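PDB 3R0A: putative transcriptional regulator from Methanosarcina mazei, which probably regulates transcription by binding DNA through a winged helix-turn-helix domain. Local coordinates for residues D40-T45 with I87-S92. Residues are numbered along the deposited sequence; the frame is centred on the assembly and turned at random.
Sequences DRWIDT and IYKIYS
Trp42 lays one face of its indole over Lys89, whose CB sits 3.5 Å from the centroid of the six-membered ring, 8° off the ring normal: a CH-pi contact with the aliphatic root of a charged side chain. On the other side of the ring plane, Ile87 CG1 comes 3.9 Å from Trp42 CE3, while the Ile87 carbonyl lies at the ring edge. Beneath, completing the tight part, Ile43 and Tyr88 form a hydrogen-bonded antiparallel pair, Tyr88 N giving 2.9 Å to Ile43 O and Ile43 N 3.2 Å to Tyr88 O; the buried Tyr88 side chain packs on Phe35, Leu72 and Val63. This single bridge joins the loop between helices 26-37 and 45-51 to the hairpin of strands 72-78 and 84-90, as in winged helix-turn-helix domains. Asp44 OD1 then caps helix 45-51, accepting from Ala47 N. Toward exposed Asp40 the contact loosens, and water joins Arg41 O to Ile90 N. Lys89 has CG anti to its backbone N (chi1 -169°) and 3.2 Å from Arg41 O, yet its NZ stays 4.8 Å from Asp40 OD1, too far for a salt bridge. The principle illustrated is that main-chain bonds and apolar cover carry such a junction, while its charged ends probably contribute little.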
loop_
_atom_site.group_PDB
_atom_site.type_symbol
_atom_site.label_atom_id
_atom_site.label_comp_id
_atom_site.label_asym_id
_atom_site.label_seq_id
_atom_site.Cartn_x
_atom_site.Cartn_y
_atom_site.Cartn_z
ATOM N N ASP B 40 -24.169 -19.970 4.015
ATOM C CA ASP B 40 -24.541 -21.294 3.493
ATOM C C ASP B 40 -25.719 -21.257 2.533
ATOM O O ASP B 40 -26.009 -22.249 1.859
ATOM C CB ASP B 40 -24.893 -22.242 4.643
ATOM C CG ASP B 40 -23.715 -22.525 5.554
ATOM O OD1 ASP B 40 -22.559 -22.588 5.054
ATOM O OD2 ASP B 40 -23.958 -22.691 6.778
ATOM N N ARG B 41 -26.394 -20.115 2.480
ATOM C CA ARG B 41 -27.617 -19.977 1.708
ATOM C C ARG B 41 -27.361 -19.848 0.217
ATOM O O ARG B 41 -26.350 -19.303 -0.217
ATOM C CB ARG B 41 -28.435 -18.779 2.186
ATOM C CG ARG B 41 -29.949 -19.006 2.122
ATOM C CD ARG B 41 -30.545 -19.527 3.455
ATOM N NE ARG B 41 -31.780 -20.304 3.243
ATOM C CZ ARG B 41 -31.936 -21.598 3.547
ATOM N NH1 ARG B 41 -30.943 -22.290 4.099
ATOM N NH2 ARG B 41 -33.088 -22.205 3.313
ATOM N N TRP B 42 -28.296 -20.388 -0.550
ATOM C CA TRP B 42 -28.424 -20.077 -1.953
ATOM C C TRP B 42 -29.615 -19.130 -2.071
ATOM O O TRP B 42 -30.766 -19.472 -1.707
ATOM C CB TRP B 42 -28.663 -21.344 -2.749
ATOM C CG TRP B 42 -27.457 -22.222 -2.910
ATOM C CD1 TRP B 42 -27.099 -23.277 -2.117
ATOM C CD2 TRP B 42 -26.483 -22.165 -3.966
ATOM N NE1 TRP B 42 -25.955 -23.868 -2.604
ATOM C CE2 TRP B 42 -25.557 -23.206 -3.739
ATOM C CE3 TRP B 42 -26.297 -21.325 -5.077
ATOM C CZ2 TRP B 42 -24.460 -23.439 -4.584
ATOM C CZ3 TRP B 42 -25.190 -21.545 -5.916
ATOM C CH2 TRP B 42 -24.298 -22.597 -5.668
ATOM N N ILE B 43 -29.331 -17.928 -2.556
ATOM C CA ILE B 43 -30.327 -16.866 -2.625
ATOM C C ILE B 43 -30.418 -16.404 -4.072
ATOM O O ILE B 43 -29.462 -16.553 -4.852
ATOM C CB ILE B 43 -29.972 -15.686 -1.653
ATOM C CG1 ILE B 43 -29.575 -16.229 -0.264
ATOM C CG2 ILE B 43 -31.129 -14.677 -1.535
ATOM C CD1 ILE B 43 -28.704 -15.282 0.580
ATOM N N ASP B 44 -31.585 -15.895 -4.444
ATOM C CA ASP B 44 -31.752 -15.283 -5.751
ATOM C C ASP B 44 -31.946 -13.784 -5.606
ATOM O O ASP B 44 -32.137 -13.265 -4.502
ATOM C CB ASP B 44 -32.898 -15.926 -6.540
ATOM C CG ASP B 44 -34.180 -16.004 -5.747
ATOM O OD1 ASP B 44 -34.658 -14.951 -5.268
ATOM O OD2 ASP B 44 -34.711 -17.125 -5.606
ATOM N N THR B 45 -31.881 -13.098 -6.734
ATOM C CA THR B 45 -31.943 -11.644 -6.763
ATOM C C THR B 45 -33.324 -11.087 -6.409
ATOM O O THR B 45 -33.419 -9.989 -5.844
ATOM C CB THR B 45 -31.500 -11.118 -8.115
ATOM O OG1 THR B 45 -32.282 -11.745 -9.140
ATOM C CG2 THR B 45 -30.034 -11.446 -8.322
ATOM N N ILE B 87 -29.293 -18.834 -9.035
ATOM C CA ILE B 87 -29.095 -18.642 -7.584
ATOM C C ILE B 87 -27.603 -18.579 -7.238
ATOM O O ILE B 87 -26.798 -19.221 -7.903
ATOM C CB ILE B 87 -29.804 -19.717 -6.731
ATOM C CG1 ILE B 87 -29.532 -21.117 -7.291
ATOM C CG2 ILE B 87 -31.311 -19.376 -6.584
ATOM C CD1 ILE B 87 -29.971 -22.275 -6.339
ATOM N N TYR B 88 -27.259 -17.828 -6.189
ATOM C CA TYR B 88 -25.854 -17.541 -5.853
ATOM C C TYR B 88 -25.479 -17.925 -4.445
ATOM O O TYR B 88 -26.280 -17.790 -3.523
ATOM C CB TYR B 88 -25.553 -16.055 -6.062
ATOM C CG TYR B 88 -25.933 -15.575 -7.434
ATOM C CD1 TYR B 88 -24.984 -15.537 -8.455
ATOM C CD2 TYR B 88 -27.252 -15.172 -7.726
ATOM C CE1 TYR B 88 -25.317 -15.095 -9.714
ATOM C CE2 TYR B 88 -27.598 -14.752 -8.999
ATOM C CZ TYR B 88 -26.617 -14.716 -9.983
ATOM O OH TYR B 88 -26.901 -14.292 -11.252
ATOM N N LYS B 89 -24.263 -18.426 -4.277
ATOM C CA LYS B 89 -23.740 -18.708 -2.924
ATOM C C LYS B 89 -22.329 -18.116 -2.774
ATOM O O LYS B 89 -21.471 -18.289 -3.630
ATOM C CB LYS B 89 -23.802 -20.213 -2.581
ATOM C CG LYS B 89 -23.540 -20.575 -1.109
ATOM C CD LYS B 89 -22.196 -21.291 -0.890
ATOM C CE LYS B 89 -22.319 -22.809 -1.007
ATOM N NZ LYS B 89 -22.430 -23.417 0.353
ATOM N N ILE B 90 -22.118 -17.370 -1.697
ATOM C CA ILE B 90 -20.822 -16.714 -1.503
ATOM C C ILE B 90 -19.742 -17.782 -1.299
ATOM O O ILE B 90 -19.973 -18.748 -0.594
ATOM C CB ILE B 90 -20.867 -15.653 -0.368
ATOM C CG1 ILE B 90 -19.644 -14.728 -0.455
ATOM C CG2 ILE B 90 -21.097 -16.304 1.052
ATOM C CD1 ILE B 90 -19.954 -13.300 -0.134
ATOM N N TYR B 91 -18.604 -17.646 -1.978
ATOM C CA TYR B 91 -17.460 -18.515 -1.706
ATOM C C TYR B 91 -16.913 -18.353 -0.278
ATOM O O TYR B 91 -17.255 -17.408 0.423
ATOM C CB TYR B 91 -16.346 -18.252 -2.707
ATOM C CG TYR B 91 -16.561 -18.859 -4.078
ATOM C CD1 TYR B 91 -16.771 -20.229 -4.241
ATOM C CD2 TYR B 91 -16.521 -18.057 -5.217
ATOM C CE1 TYR B 91 -16.946 -20.766 -5.509
ATOM C CE2 TYR B 91 -16.695 -18.579 -6.480
ATOM C CZ TYR B 91 -16.906 -19.930 -6.626
ATOM O OH TYR B 91 -17.084 -20.438 -7.896
ATOM N N SER B 92 -16.082 -19.301 0.154
ATOM C CA SER B 92 -15.451 -19.262 1.489
ATOM C C SER B 92 -14.713 -17.945 1.758
ATOM O O SER B 92 -14.254 -17.259 0.831
ATOM C CB SER B 92 -14.455 -20.405 1.626
ATOM O OG SER B 92 -13.451 -20.277 0.627
HETATM O O HOH W 1 -24.301 -17.214 0.430
#